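Local coordinates for microcin B17-processing protein McbD (Escherichia coli str. K-12 substr. MG1655, PDB 6GRH) that is needed to process the inactive microcin B17 precursor into the active peptide, probably as the YcaO-family cyclodehydratase that forms its azoline rings, at residues K109-F114 with F339-R344; V127-D132 with Y354-S359; L227-T232 with I239-G244. The protein carries 1 engineered substitution. All blocks are in the same frame, centred on the assembly; numbering follows the deposited sequence.

Interaction 1 of 3, residues K109-F114 with F339-R344; sequences KTVRAF and FVYYAR. With EDO (1,2-ethanediol), chain N.
Val111 meets Tyr341 where strands 108-115 and 339-347 of an antiparallel sheet in the YcaO fold converge; the short segments lie at 131°, so regular pairing is confined to the end of 109-114. The two side chains cross at about a right angle, Val111 CG2 lying 3.7 Å from Tyr341 CD1. Arg112 reaches over Tyr342: its CD sits above one ring face, a CH-pi contact 3.7 Å from the centroid. The chain then bends at NE (chi3 75°), and NH1 donates a 2.9 Å bond to Tyr342 O, in both the guanidinium and the carbonyl planes. NH1 also donates to a water that is hydrogen-bonded to Tyr341 OH, itself bonded to His63. The like-charged Arg344 stays near, its guanidinium gripped by Thr31 O and Gln288 of the McbB chain, which packs against Arg112, Phe114 and Arg344; Arg344 NH2 donates to O2 of a 1,2-ethanediol, probably from the crystallisation liquor. Ala113 brings its CA to 3.1 Å from Val340 O. Phe114 and Val340 exchange two backbone bonds. The Phe114 ring lies alongside Val340, whose CB stands over one face, 3.9 Å from the centroid, while Phe114 CD2 touches Tyr342 CD1 at 3.6 Å.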
ATOM      1  N   LYS E 109      21.487   6.862  54.483  1.00 41.72           N
ATOM      2  CA  LYS E 109      21.676   6.185  53.206  1.00 40.93           C
ATOM      3  C   LYS E 109      22.352   7.201  52.263  1.00 39.40           C
ATOM      4  O   LYS E 109      22.063   8.389  52.325  1.00 38.52           O
ATOM      5  CB  LYS E 109      20.347   5.709  52.642  1.00 42.21           C
ATOM      6  CG  LYS E 109      19.578   4.701  53.503  1.00 45.16           C
ATOM      7  CD  LYS E 109      20.310   3.375  53.587  1.00 46.90           C
ATOM      8  CE  LYS E 109      19.484   2.304  54.278  1.00 49.46           C
ATOM      9  NZ  LYS E 109      18.529   1.639  53.348  1.00 50.27           N
ATOM     10  N   THR E 110      23.290   6.729  51.458  1.00 38.38           N
ATOM     11  CA  THR E 110      24.126   7.575  50.619  1.00 38.45           C
ATOM     12  C   THR E 110      23.848   7.393  49.127  1.00 36.37           C
ATOM     13  O   THR E 110      23.406   6.335  48.673  1.00 36.44           O
ATOM     14  CB  THR E 110      25.607   7.238  50.831  1.00 39.56           C
ATOM     15  OG1 THR E 110      25.805   5.837  50.614  1.00 40.41           O
ATOM     16  CG2 THR E 110      26.054   7.597  52.229  1.00 41.27           C
ATOM     17  N   VAL E 111      24.101   8.456  48.381  1.00 35.61           N
ATOM     18  CA  VAL E 111      24.221   8.407  46.932  1.00 34.07           C
ATOM     19  C   VAL E 111      25.447   9.183  46.502  1.00 33.65           C
ATOM     20  O   VAL E 111      25.888  10.108  47.197  1.00 32.73           O
ATOM     21  CB  VAL E 111      22.996   8.986  46.186  1.00 33.49           C
ATOM     22  CG1 VAL E 111      21.793   8.094  46.404  1.00 33.75           C
ATOM     23  CG2 VAL E 111      22.688  10.421  46.599  1.00 33.81           C
ATOM     24  N   ARG E 112      25.946   8.816  45.324  1.00 32.48           N
ATOM     25  CA  ARG E 112      27.157   9.382  44.757  1.00 32.59           C
ATOM     26  C   ARG E 112      26.912  10.848  44.357  1.00 32.32           C
ATOM     27  O   ARG E 112      25.800  11.215  43.974  1.00 31.69           O
ATOM     28  CB  ARG E 112      27.644   8.526  43.568  1.00 32.13           C
ATOM     29  CG  ARG E 112      26.794   8.680  42.303  1.00 31.76           C
ATOM     30  CD  ARG E 112      27.156   7.678  41.225  1.00 31.84           C
ATOM     31  NE  ARG E 112      26.664   6.342  41.502  1.00 31.70           N
ATOM     32  CZ  ARG E 112      25.395   5.948  41.367  1.00 31.83           C
ATOM     33  NH1 ARG E 112      24.420   6.786  40.996  1.00 31.17           N
ATOM     34  NH2 ARG E 112      25.084   4.691  41.648  1.00 32.01           N
ATOM     35  N   ALA E 113      27.942  11.681  44.483  1.00 32.97           N
ATOM     36  CA  ALA E 113      27.872  13.059  44.018  1.00 33.04           C
ATOM     37  C   ALA E 113      29.262  13.618  43.794  1.00 34.13           C
ATOM     38  O   ALA E 113      30.260  13.045  44.260  1.00 36.25           O
ATOM     39  CB  ALA E 113      27.106  13.917  45.013  1.00 33.20           C
ATOM     40  N   PHE E 114      29.342  14.734  43.095  1.00 33.88           N
ATOM     41  CA  PHE E 114      30.573  15.520  43.102  1.00 34.80           C
ATOM     42  C   PHE E 114      30.276  16.986  43.322  1.00 34.77           C
ATOM     43  O   PHE E 114      29.189  17.456  42.995  1.00 34.01           O
ATOM     44  CB  PHE E 114      31.397  15.288  41.825  1.00 34.98           C
ATOM     45  CG  PHE E 114      30.689  15.633  40.538  1.00 34.19           C
ATOM     46  CD1 PHE E 114      30.736  16.940  40.020  1.00 34.71           C
ATOM     47  CD2 PHE E 114      30.044  14.653  39.798  1.00 33.96           C
ATOM     48  CE1 PHE E 114      30.110  17.253  38.815  1.00 33.73           C
ATOM     49  CE2 PHE E 114      29.416  14.967  38.602  1.00 33.16           C
ATOM     50  CZ  PHE E 114      29.462  16.270  38.104  1.00 33.18           C
ATOM     51  N   PHE E 339      26.315  20.518  44.957  1.00 33.81           N
ATOM     52  CA  PHE E 339      26.684  19.157  44.611  1.00 33.40           C
ATOM     53  C   PHE E 339      25.839  18.668  43.458  1.00 32.07           C
ATOM     54  O   PHE E 339      24.703  19.108  43.273  1.00 32.03           O
ATOM     55  CB  PHE E 339      26.505  18.241  45.839  1.00 34.33           C
ATOM     56  CG  PHE E 339      27.219  18.753  47.032  1.00 35.67           C
ATOM     57  CD1 PHE E 339      28.597  18.648  47.109  1.00 36.59           C
ATOM     58  CD2 PHE E 339      26.535  19.462  48.014  1.00 36.41           C
ATOM     59  CE1 PHE E 339      29.285  19.202  48.172  1.00 37.97           C
ATOM     60  CE2 PHE E 339      27.207  19.991  49.086  1.00 38.01           C
ATOM     61  CZ  PHE E 339      28.588  19.863  49.171  1.00 38.73           C
ATOM     62  N   VAL E 340      26.415  17.759  42.688  1.00 30.72           N
ATOM     63  CA  VAL E 340      25.738  17.141  41.589  1.00 29.40           C
ATOM     64  C   VAL E 340      25.599  15.661  41.912  1.00 28.88           C
ATOM     65  O   VAL E 340      26.588  14.925  41.884  1.00 28.03           O
ATOM     66  CB  VAL E 340      26.544  17.303  40.292  1.00 29.20           C
ATOM     67  CG1 VAL E 340      25.780  16.716  39.128  1.00 28.71           C
ATOM     68  CG2 VAL E 340      26.899  18.770  40.037  1.00 29.64           C
ATOM     69  N   TYR E 341      24.370  15.226  42.205  1.00 28.32           N
ATOM     70  CA  TYR E 341      24.053  13.814  42.173  1.00 28.03           C
ATOM     71  C   TYR E 341      24.046  13.393  40.731  1.00 27.65           C
ATOM     72  O   TYR E 341      23.540  14.130  39.860  1.00 27.09           O
ATOM     73  CB  TYR E 341      22.674  13.518  42.762  1.00 27.77           C
ATOM     74  CG  TYR E 341      22.141  12.178  42.344  1.00 27.39           C
ATOM     75  CD1 TYR E 341      22.579  11.020  42.957  1.00 27.74           C
ATOM     76  CD2 TYR E 341      21.204  12.074  41.331  1.00 26.89           C
ATOM     77  CE1 TYR E 341      22.087   9.782  42.590  1.00 27.72           C
ATOM     78  CE2 TYR E 341      20.720  10.836  40.911  1.00 26.39           C
ATOM     79  CZ  TYR E 341      21.154   9.688  41.545  1.00 27.10           C
ATOM     80  OH  TYR E 341      20.670   8.464  41.133  1.00 26.50           O
ATOM     81  N   TYR E 342      24.561  12.199  40.465  1.00 27.73           N
ATOM     82  CA  TYR E 342      24.564  11.690  39.088  1.00 27.94           C
ATOM     83  C   TYR E 342      24.375  10.194  39.058  1.00 27.51           C
ATOM     84  O   TYR E 342      24.725   9.480  40.014  1.00 27.91           O
ATOM     85  CB  TYR E 342      25.851  12.115  38.350  1.00 28.74           C
ATOM     86  CG  TYR E 342      27.075  11.417  38.850  1.00 30.00           C
ATOM     87  CD1 TYR E 342      27.762  11.896  39.946  1.00 31.24           C
ATOM     88  CD2 TYR E 342      27.514  10.241  38.250  1.00 30.37           C
ATOM     89  CE1 TYR E 342      28.870  11.220  40.441  1.00 32.59           C
ATOM     90  CE2 TYR E 342      28.615   9.561  38.726  1.00 31.45           C
ATOM     91  CZ  TYR E 342      29.277  10.029  39.825  1.00 32.53           C
ATOM     92  OH  TYR E 342      30.379   9.337  40.295  1.00 34.21           O
ATOM     93  N   ALA E 343      23.753   9.739  37.974  1.00 26.82           N
ATOM     94  CA  ALA E 343      23.627   8.322  37.647  1.00 26.51           C
ATOM     95  C   ALA E 343      23.679   8.223  36.114  1.00 26.45           C
ATOM     96  O   ALA E 343      23.415   9.213  35.390  1.00 25.89           O
ATOM     97  CB  ALA E 343      22.336   7.754  38.160  1.00 26.23           C
ATOM     98  N   ARG E 344      24.102   7.071  35.629  1.00 26.37           N
ATOM     99  CA  ARG E 344      24.165   6.833  34.199  1.00 26.04           C
ATOM    100  C   ARG E 344      23.913   5.379  33.846  1.00 26.19           C
ATOM    101  O   ARG E 344      24.164   4.464  34.644  1.00 25.49           O
ATOM    102  CB  ARG E 344      25.454   7.365  33.589  1.00 26.41           C
ATOM    103  CG  ARG E 344      26.709   6.550  33.852  1.00 27.33           C
ATOM    104  CD  ARG E 344      26.955   6.323  35.321  1.00 27.70           C
ATOM    105  NE  ARG E 344      28.333   5.951  35.614  1.00 29.12           N
ATOM    106  CZ  ARG E 344      28.796   5.679  36.837  1.00 30.33           C
ATOM    107  NH1 ARG E 344      27.976   5.683  37.886  1.00 30.20           N
ATOM    108  NH2 ARG E 344      30.094   5.384  37.011  1.00 31.32           N
TER
HETATM  109  C1  EDO N 404      29.510   4.179  40.852  1.00 61.05           C
HETATM  110  O1  EDO N 404      29.657   3.244  39.778  1.00 62.29           O
HETATM  111  C2  EDO N 404      30.331   5.452  40.648  1.00 60.72           C
HETATM  112  O2  EDO N 404      31.318   5.299  39.623  1.00 60.21           O
HETATM  113  O   HOH W   1      21.784   6.088  41.868  1.00 34.94           O
HETATM  114  O   HOH W   2      31.560  10.392  42.572  1.00 45.11           O

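Interaction 2 of 3, residues V127-D132 with Y354-S359; sequences VIIALD and YTKIVS
This is a buried packing contact between a loop and a sheet in the YcaO fold: Ile128 and Ile129, in the loop that follows strand 121-125, rest on Lys356 and Val358 of strand 350-358, part of an antiparallel sheet. No direct hydrogen bond crosses between the segments, and the backbones stay well apart, the CA atoms of Ile129 and Lys356 being 7.6 Å from each other. Side chains fill the gap. Lys356 and Val358, two positions apart on the strand, both point toward the loop.

Lys356 does most of the reaching. Its CG is anti to the backbone N (chi1 -175°), and the chain runs extended as far as CE before it turns at the last torsion (chi4 76°). Ile129 has two deposited conformers, and its side-chain contacts are those of the one described here. It runs alongside Lys356, pointing the opposite way, with Ile129 CG1 3.5 Å from Lys356 CD. A little farther out, Lys356 CE lies 3.8 Å from Ile128 O. Thus the aliphatic part of the lysine packs as a hydrophobic chain while its amino end is held by oxygens: NZ donates to the backbone carbonyls of Cys149 and Asp147, and to a water. These three acceptors would probably favour the protonated amine in this buried place.

Val358 makes looser contacts. Its CG1 meets Ile128 CG2 at 4.2 Å, and its CG2 is 4.3 Å from Ile129 CD1. Phe64 of helix 47-66 and Tyr341 of the adjoining strand also pack on Ile129, placing it between helix and sheet. The water completes the polar link from loop to strand, donating to Ile129 O at 2.8 Å and accepting from Lys356 NZ at 3.0 Å.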
ATOM      1  N   VAL E 127      18.083  10.460  51.089  1.00 34.99           N
ATOM      2  CA  VAL E 127      16.740  10.931  51.442  1.00 34.84           C
ATOM      3  C   VAL E 127      16.323  12.225  50.700  1.00 34.31           C
ATOM      4  O   VAL E 127      15.135  12.477  50.484  1.00 33.25           O
ATOM      5  CB  VAL E 127      16.608  11.110  52.960  1.00 36.17           C
ATOM      6  CG1 VAL E 127      17.366  12.350  53.445  1.00 36.43           C
ATOM      7  CG2 VAL E 127      15.140  11.138  53.381  1.00 36.29           C
ATOM      8  N   ILE E 128      17.304  13.037  50.322  1.00 34.59           N
ATOM      9  CA  ILE E 128      17.036  14.258  49.563  1.00 35.86           C
ATOM     10  C   ILE E 128      16.659  13.976  48.085  1.00 34.85           C
ATOM     11  O   ILE E 128      15.908  14.739  47.485  1.00 35.65           O
ATOM     12  CB  ILE E 128      18.235  15.234  49.659  1.00 37.04           C
ATOM     13  CG1 ILE E 128      18.493  15.560  51.135  1.00 38.61           C
ATOM     14  CG2 ILE E 128      17.961  16.525  48.890  1.00 37.14           C
ATOM     15  CD1 ILE E 128      19.820  16.224  51.394  1.00 39.80           C
ATOM     16  N   ILE E 129      17.165  12.875  47.540  0.50 34.43           N
ATOM     17  CA  ILE E 129      17.109  12.586  46.111  0.50 33.51           C
ATOM     18  C   ILE E 129      15.999  11.627  45.693  0.50 33.19           C
ATOM     19  O   ILE E 129      15.339  11.847  44.681  0.50 32.53           O
ATOM     20  CB  ILE E 129      18.481  12.062  45.652  0.50 33.35           C
ATOM     21  CG1 ILE E 129      19.249  13.238  45.066  0.50 33.25           C
ATOM     22  CG2 ILE E 129      18.339  10.949  44.630  0.50 32.68           C
ATOM     23  CD1 ILE E 129      20.663  13.385  45.570  0.50 34.04           C
ATOM     24  N   ALA E 130      15.793  10.574  46.475  1.00 33.57           N
ATOM     25  CA  ALA E 130      14.802   9.550  46.157  1.00 33.93           C
ATOM     26  C   ALA E 130      13.379  10.042  46.502  1.00 34.64           C
ATOM     27  O   ALA E 130      13.154  10.500  47.606  1.00 35.02           O
ATOM     28  CB  ALA E 130      15.138   8.292  46.943  1.00 33.83           C
ATOM     29  N   LEU E 131      12.434   9.949  45.571  0.50 34.08           N
ATOM     30  CA  LEU E 131      11.091  10.468  45.841  0.50 34.95           C
ATOM     31  C   LEU E 131      10.163   9.429  46.483  0.50 36.27           C
ATOM     32  O   LEU E 131       9.211   9.803  47.189  0.50 36.71           O
ATOM     33  CB  LEU E 131      10.502  11.118  44.592  0.50 34.41           C
ATOM     34  CG  LEU E 131      10.996  12.567  44.431  0.50 34.50           C
ATOM     35  CD1 LEU E 131      12.056  12.944  45.452  0.50 34.90           C
ATOM     36  CD2 LEU E 131      11.526  12.787  43.036  0.50 33.57           C
ATOM     37  N   ASP E 132      10.491   8.144  46.337  1.00 36.68           N
ATOM     38  CA  ASP E 132       9.694   7.080  46.972  1.00 37.57           C
ATOM     39  C   ASP E 132       9.945   7.013  48.491  1.00 38.75           C
ATOM     40  O   ASP E 132      10.917   7.577  48.987  1.00 38.78           O
ATOM     41  CB  ASP E 132      10.037   5.730  46.352  1.00 37.25           C
ATOM     42  CG  ASP E 132      11.414   5.251  46.751  1.00 38.47           C
ATOM     43  OD1 ASP E 132      12.416   5.819  46.249  1.00 38.74           O
ATOM     44  OD2 ASP E 132      11.504   4.339  47.604  1.00 39.53           O
ATOM     45  N   TYR E 354      21.346  10.976  34.505  1.00 25.34           N
ATOM     46  CA  TYR E 354      20.385  11.555  35.435  1.00 26.04           C
ATOM     47  C   TYR E 354      21.205  12.397  36.392  1.00 27.24           C
ATOM     48  O   TYR E 354      22.262  11.930  36.878  1.00 28.11           O
ATOM     49  CB  TYR E 354      19.653  10.471  36.220  1.00 26.03           C
ATOM     50  CG  TYR E 354      19.129   9.340  35.386  1.00 25.92           C
ATOM     51  CD1 TYR E 354      19.939   8.264  35.050  1.00 26.63           C
ATOM     52  CD2 TYR E 354      17.808   9.327  34.947  1.00 25.85           C
ATOM     53  CE1 TYR E 354      19.446   7.197  34.279  1.00 26.44           C
ATOM     54  CE2 TYR E 354      17.305   8.285  34.178  1.00 25.46           C
ATOM     55  CZ  TYR E 354      18.115   7.216  33.861  1.00 26.10           C
ATOM     56  OH  TYR E 354      17.609   6.174  33.112  1.00 26.91           O
ATOM     57  N   THR E 355      20.765  13.624  36.640  1.00 26.71           N
ATOM     58  CA  THR E 355      21.482  14.500  37.561  1.00 27.43           C
ATOM     59  C   THR E 355      20.498  15.252  38.435  1.00 27.78           C
ATOM     60  O   THR E 355      19.373  15.523  38.013  1.00 26.83           O
ATOM     61  CB  THR E 355      22.342  15.561  36.835  1.00 27.82           C
ATOM     62  OG1 THR E 355      21.553  16.193  35.830  1.00 28.44           O
ATOM     63  CG2 THR E 355      23.574  14.942  36.205  1.00 28.22           C
ATOM     64  N   LYS E 356      20.954  15.628  39.630  1.00 28.76           N
ATOM     65  CA  LYS E 356      20.238  16.590  40.471  1.00 30.27           C
ATOM     66  C   LYS E 356      21.252  17.482  41.167  1.00 31.08           C
ATOM     67  O   LYS E 356      22.200  16.995  41.800  1.00 30.37           O
ATOM     68  CB  LYS E 356      19.351  15.897  41.508  1.00 31.30           C
ATOM     69  CG  LYS E 356      18.476  16.842  42.361  1.00 33.07           C
ATOM     70  CD  LYS E 356      17.824  16.056  43.483  1.00 34.75           C
ATOM     71  CE  LYS E 356      17.015  16.879  44.486  1.00 36.45           C
ATOM     72  NZ  LYS E 356      15.705  17.287  43.919  1.00 36.66           N
ATOM     73  N   ILE E 357      21.056  18.785  41.010  1.00 31.93           N
ATOM     74  CA  ILE E 357      21.857  19.766  41.686  1.00 33.55           C
ATOM     75  C   ILE E 357      21.179  20.117  42.993  1.00 34.36           C
ATOM     76  O   ILE E 357      20.008  20.504  42.996  1.00 35.50           O
ATOM     77  CB  ILE E 357      22.143  20.994  40.796  1.00 34.11           C
ATOM     78  CG1 ILE E 357      23.072  20.537  39.673  1.00 34.50           C
ATOM     79  CG2 ILE E 357      22.788  22.094  41.634  1.00 35.16           C
ATOM     80  CD1 ILE E 357      23.541  21.592  38.724  1.00 35.36           C
ATOM     81  N   VAL E 358      21.953  19.979  44.072  1.00 34.36           N
ATOM     82  CA  VAL E 358      21.519  20.090  45.457  1.00 35.58           C
ATOM     83  C   VAL E 358      22.481  20.992  46.220  1.00 35.41           C
ATOM     84  O   VAL E 358      23.694  20.809  46.128  1.00 36.17           O
ATOM     85  CB  VAL E 358      21.579  18.723  46.189  1.00 35.92           C
ATOM     86  CG1 VAL E 358      21.180  18.862  47.654  1.00 37.88           C
ATOM     87  CG2 VAL E 358      20.688  17.708  45.506  1.00 35.90           C
ATOM     88  N   SER E 359      21.935  21.927  46.994  1.00 35.41           N
ATOM     89  CA  SER E 359      22.719  22.703  47.945  1.00 35.65           C
ATOM     90  C   SER E 359      21.970  22.964  49.262  1.00 36.27           C
ATOM     91  O   SER E 359      20.889  23.555  49.248  1.00 36.08           O
ATOM     92  CB  SER E 359      23.150  24.029  47.345  1.00 35.63           C
ATOM     93  OG  SER E 359      23.946  24.752  48.287  1.00 36.14           O
TER
HETATM   94  O   HOH W   3      14.785  14.418  43.806  1.00 35.07           O

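Interaction 3 of 3, residues L227-T232 with I239-G244; sequences LTLYGT and IKYSTG
A beta hairpin brings Thr228 opposite Gly244 and Leu229 opposite Thr243: strands 224-231 and 241-248 run antiparallel, at 170° over the paired segments, at one side of a mixed sheet in the YcaO fold. Backbone bonds join Thr228 with Gly244 and Tyr230 with Ser242 in both directions, and Thr232 N to Lys240 O extends the ladder toward the turn.

Thr243 adds a side-chain bond to this ladder. With OG1 anti to its backbone N (chi1 180°), the hydroxyl donates to Thr228 O at 3.0 Å. That oxygen also accepts from Gly244 N, and the two donors come from opposite faces of the carbonyl plane. Leu227 and Leu229 both touch the same hydroxyl: Leu227 CD1 comes within 3.3 Å of Thr243 OG1, while Leu229 CD2, from a side chain lying alongside Thr243, is 3.5 Å away. Leu229 and Tyr241 also meet helix 296-304, and Tyr241 OH bonds to Pro394 O near the C-terminus. On the other face of the sheet, in the conformer described, Thr228 OG1 is hydrogen-bonded to Ser258 OG of helix 251-275.

Gly231 has no side chain, and its CA approaches Lys240 O to 3.1 Å opposite Tyr241. The Tyr241 ring in turn brings CD1 to 3.4 Å from Tyr230 O. Toward the turn, Thr232 CG2 touches Ile239 O at 3.4 Å. Ile239 O lies near the Tyr230 ring plane, at the ring edge, 3.7 Å from CE2, and a water bonded to Tyr230 OH donates to Ile239 O at 2.7 Å.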
ATOM      1  N   LEU E 227       9.128  34.586  34.439  1.00 32.09           N
ATOM      2  CA  LEU E 227       7.892  34.064  34.997  1.00 32.31           C
ATOM      3  C   LEU E 227       6.768  34.681  34.205  1.00 32.62           C
ATOM      4  O   LEU E 227       6.680  35.903  34.119  1.00 33.09           O
ATOM      5  CB  LEU E 227       7.746  34.479  36.469  1.00 33.28           C
ATOM      6  CG  LEU E 227       6.507  33.971  37.218  1.00 33.49           C
ATOM      7  CD1 LEU E 227       6.508  32.473  37.362  1.00 32.66           C
ATOM      8  CD2 LEU E 227       6.419  34.654  38.579  1.00 34.77           C
ATOM      9  N   THR E 228       5.933  33.839  33.604  0.50 31.93           N
ATOM     10  CA  THR E 228       4.737  34.288  32.900  0.50 32.29           C
ATOM     11  C   THR E 228       3.550  33.951  33.797  0.50 32.48           C
ATOM     12  O   THR E 228       3.499  32.861  34.386  0.50 31.75           O
ATOM     13  CB  THR E 228       4.575  33.603  31.523  0.50 31.68           C
ATOM     14  OG1 THR E 228       5.033  32.247  31.603  0.50 30.71           O
ATOM     15  CG2 THR E 228       5.360  34.333  30.438  0.50 31.83           C
ATOM     16  N   LEU E 229       2.611  34.885  33.895  1.00 33.21           N
ATOM     17  CA  LEU E 229       1.438  34.753  34.752  1.00 33.92           C
ATOM     18  C   LEU E 229       0.209  35.060  33.933  1.00 34.51           C
ATOM     19  O   LEU E 229       0.219  35.980  33.116  1.00 35.39           O
ATOM     20  CB  LEU E 229       1.535  35.735  35.917  1.00 34.86           C
ATOM     21  CG  LEU E 229       2.629  35.467  36.943  1.00 34.74           C
ATOM     22  CD1 LEU E 229       2.627  36.576  37.986  1.00 35.93           C
ATOM     23  CD2 LEU E 229       2.459  34.106  37.606  1.00 34.11           C
ATOM     24  N   TYR E 230      -0.841  34.284  34.160  1.00 34.48           N
ATOM     25  CA  TYR E 230      -2.108  34.429  33.466  1.00 35.06           C
ATOM     26  C   TYR E 230      -3.221  34.371  34.485  1.00 35.88           C
ATOM     27  O   TYR E 230      -3.166  33.565  35.426  1.00 35.81           O
ATOM     28  CB  TYR E 230      -2.328  33.279  32.474  1.00 34.30           C
ATOM     29  CG  TYR E 230      -3.736  33.226  31.910  1.00 34.74           C
ATOM     30  CD1 TYR E 230      -4.125  34.087  30.887  1.00 35.24           C
ATOM     31  CD2 TYR E 230      -4.678  32.329  32.405  1.00 34.94           C
ATOM     32  CE1 TYR E 230      -5.405  34.057  30.370  1.00 35.64           C
ATOM     33  CE2 TYR E 230      -5.958  32.289  31.887  1.00 35.46           C
ATOM     34  CZ  TYR E 230      -6.313  33.161  30.868  1.00 35.80           C
ATOM     35  OH  TYR E 230      -7.573  33.131  30.329  1.00 36.35           O
ATOM     36  N   GLY E 231      -4.244  35.187  34.254  1.00 36.76           N
ATOM     37  CA  GLY E 231      -5.490  35.099  34.985  1.00 37.67           C
ATOM     38  C   GLY E 231      -6.664  35.645  34.196  1.00 38.71           C
ATOM     39  O   GLY E 231      -6.496  36.550  33.397  1.00 38.75           O
ATOM     40  N   THR E 232      -7.853  35.084  34.418  1.00 39.93           N
ATOM     41  CA  THR E 232      -9.080  35.628  33.837  1.00 41.31           C
ATOM     42  C   THR E 232     -10.262  35.620  34.818  1.00 43.19           C
ATOM     43  O   THR E 232     -10.369  34.736  35.685  1.00 42.98           O
ATOM     44  CB  THR E 232      -9.462  34.894  32.543  1.00 40.44           C
ATOM     45  OG1 THR E 232     -10.500  35.613  31.872  1.00 41.30           O
ATOM     46  CG2 THR E 232      -9.902  33.456  32.805  1.00 39.93           C
ATOM     47  N   ILE E 239      -9.840  27.497  33.178  1.00 39.71           N
ATOM     48  CA  ILE E 239      -8.587  27.932  33.771  1.00 38.33           C
ATOM     49  C   ILE E 239      -8.680  29.409  34.132  1.00 38.45           C
ATOM     50  O   ILE E 239      -8.745  30.266  33.252  1.00 39.21           O
ATOM     51  CB  ILE E 239      -7.382  27.687  32.839  1.00 36.73           C
ATOM     52  CG1 ILE E 239      -7.321  26.219  32.393  1.00 36.26           C
ATOM     53  CG2 ILE E 239      -6.087  28.122  33.511  1.00 35.93           C
ATOM     54  CD1 ILE E 239      -7.235  25.183  33.502  1.00 36.16           C
ATOM     55  N   LYS E 240      -8.681  29.689  35.432  1.00 38.03           N
ATOM     56  CA  LYS E 240      -8.735  31.042  35.939  1.00 38.78           C
ATOM     57  C   LYS E 240      -7.334  31.619  36.148  1.00 38.02           C
ATOM     58  O   LYS E 240      -7.177  32.843  36.231  1.00 38.37           O
ATOM     59  CB  LYS E 240      -9.478  31.069  37.278  1.00 39.89           C
ATOM     60  CG  LYS E 240     -10.820  30.336  37.301  1.00 40.56           C
ATOM     61  CD  LYS E 240     -11.790  30.869  36.261  1.00 41.18           C
ATOM     62  CE  LYS E 240     -13.163  30.244  36.446  1.00 41.95           C
ATOM     63  NZ  LYS E 240     -14.126  30.729  35.434  1.00 42.47           N
ATOM     64  N   TYR E 241      -6.342  30.736  36.265  1.00 36.65           N
ATOM     65  CA  TYR E 241      -4.973  31.101  36.596  1.00 36.36           C
ATOM     66  C   TYR E 241      -4.024  30.068  36.022  1.00 35.20           C
ATOM     67  O   TYR E 241      -4.306  28.870  36.074  1.00 34.21           O
ATOM     68  CB  TYR E 241      -4.782  31.197  38.128  1.00 37.19           C
ATOM     69  CG  TYR E 241      -3.339  31.194  38.611  1.00 36.80           C
ATOM     70  CD1 TYR E 241      -2.545  32.329  38.498  1.00 37.37           C
ATOM     71  CD2 TYR E 241      -2.775  30.059  39.179  1.00 36.51           C
ATOM     72  CE1 TYR E 241      -1.225  32.337  38.931  1.00 37.37           C
ATOM     73  CE2 TYR E 241      -1.456  30.047  39.609  1.00 36.71           C
ATOM     74  CZ  TYR E 241      -0.674  31.193  39.480  1.00 37.48           C
ATOM     75  OH  TYR E 241       0.658  31.192  39.911  1.00 38.33           O
ATOM     76  N   SER E 242      -2.887  30.525  35.495  1.00 35.09           N
ATOM     77  CA  SER E 242      -1.804  29.604  35.157  1.00 34.39           C
ATOM     78  C   SER E 242      -0.481  30.331  35.176  1.00 34.49           C
ATOM     79  O   SER E 242      -0.431  31.559  35.279  1.00 35.71           O
ATOM     80  CB  SER E 242      -2.054  28.942  33.793  1.00 33.97           C
ATOM     81  OG  SER E 242      -1.183  27.846  33.631  1.00 33.75           O
ATOM     82  N   THR E 243       0.599  29.572  35.097  1.00 33.63           N
ATOM     83  CA  THR E 243       1.922  30.160  35.179  1.00 33.90           C
ATOM     84  C   THR E 243       2.915  29.321  34.422  1.00 32.63           C
ATOM     85  O   THR E 243       2.691  28.142  34.203  1.00 31.84           O
ATOM     86  CB  THR E 243       2.378  30.369  36.654  1.00 34.67           C
ATOM     87  OG1 THR E 243       3.691  30.951  36.693  1.00 35.46           O
ATOM     88  CG2 THR E 243       2.410  29.081  37.424  1.00 34.26           C
ATOM     89  N   GLY E 244       3.986  29.962  33.990  1.00 32.45           N
ATOM     90  CA  GLY E 244       5.105  29.295  33.358  1.00 31.91           C
ATOM     91  C   GLY E 244       6.392  29.949  33.802  1.00 32.37           C
ATOM     92  O   GLY E 244       6.421  31.141  34.129  1.00 32.76           O
TER
HETATM   93  O   HOH W   4      -8.872  30.668  30.559  1.00 37.93           O

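Interactions 1 and 2 belong to one sheet, with centres 8 Å apart: strands 339-347 and 350-358 are neighbours, Tyr341 N lying 2.8 Å from Lys356 O, and Ile129 packs on Tyr341. Interaction 3 lies across the chain's centre, about 35 Å from interaction 1 between centres, in a separate sheet. All three are largely buried, yet their chemistry differs. Interaction 3 is a local hairpin governed by a regular backbone ladder and is touched by no other protein chain. Interaction 1 joins sequence-distant strands through few backbone bonds, with arginine and aromatic side chains meeting McbB. Interaction 2, nearest the chain's centre, relies on aliphatic packing and a water bridge.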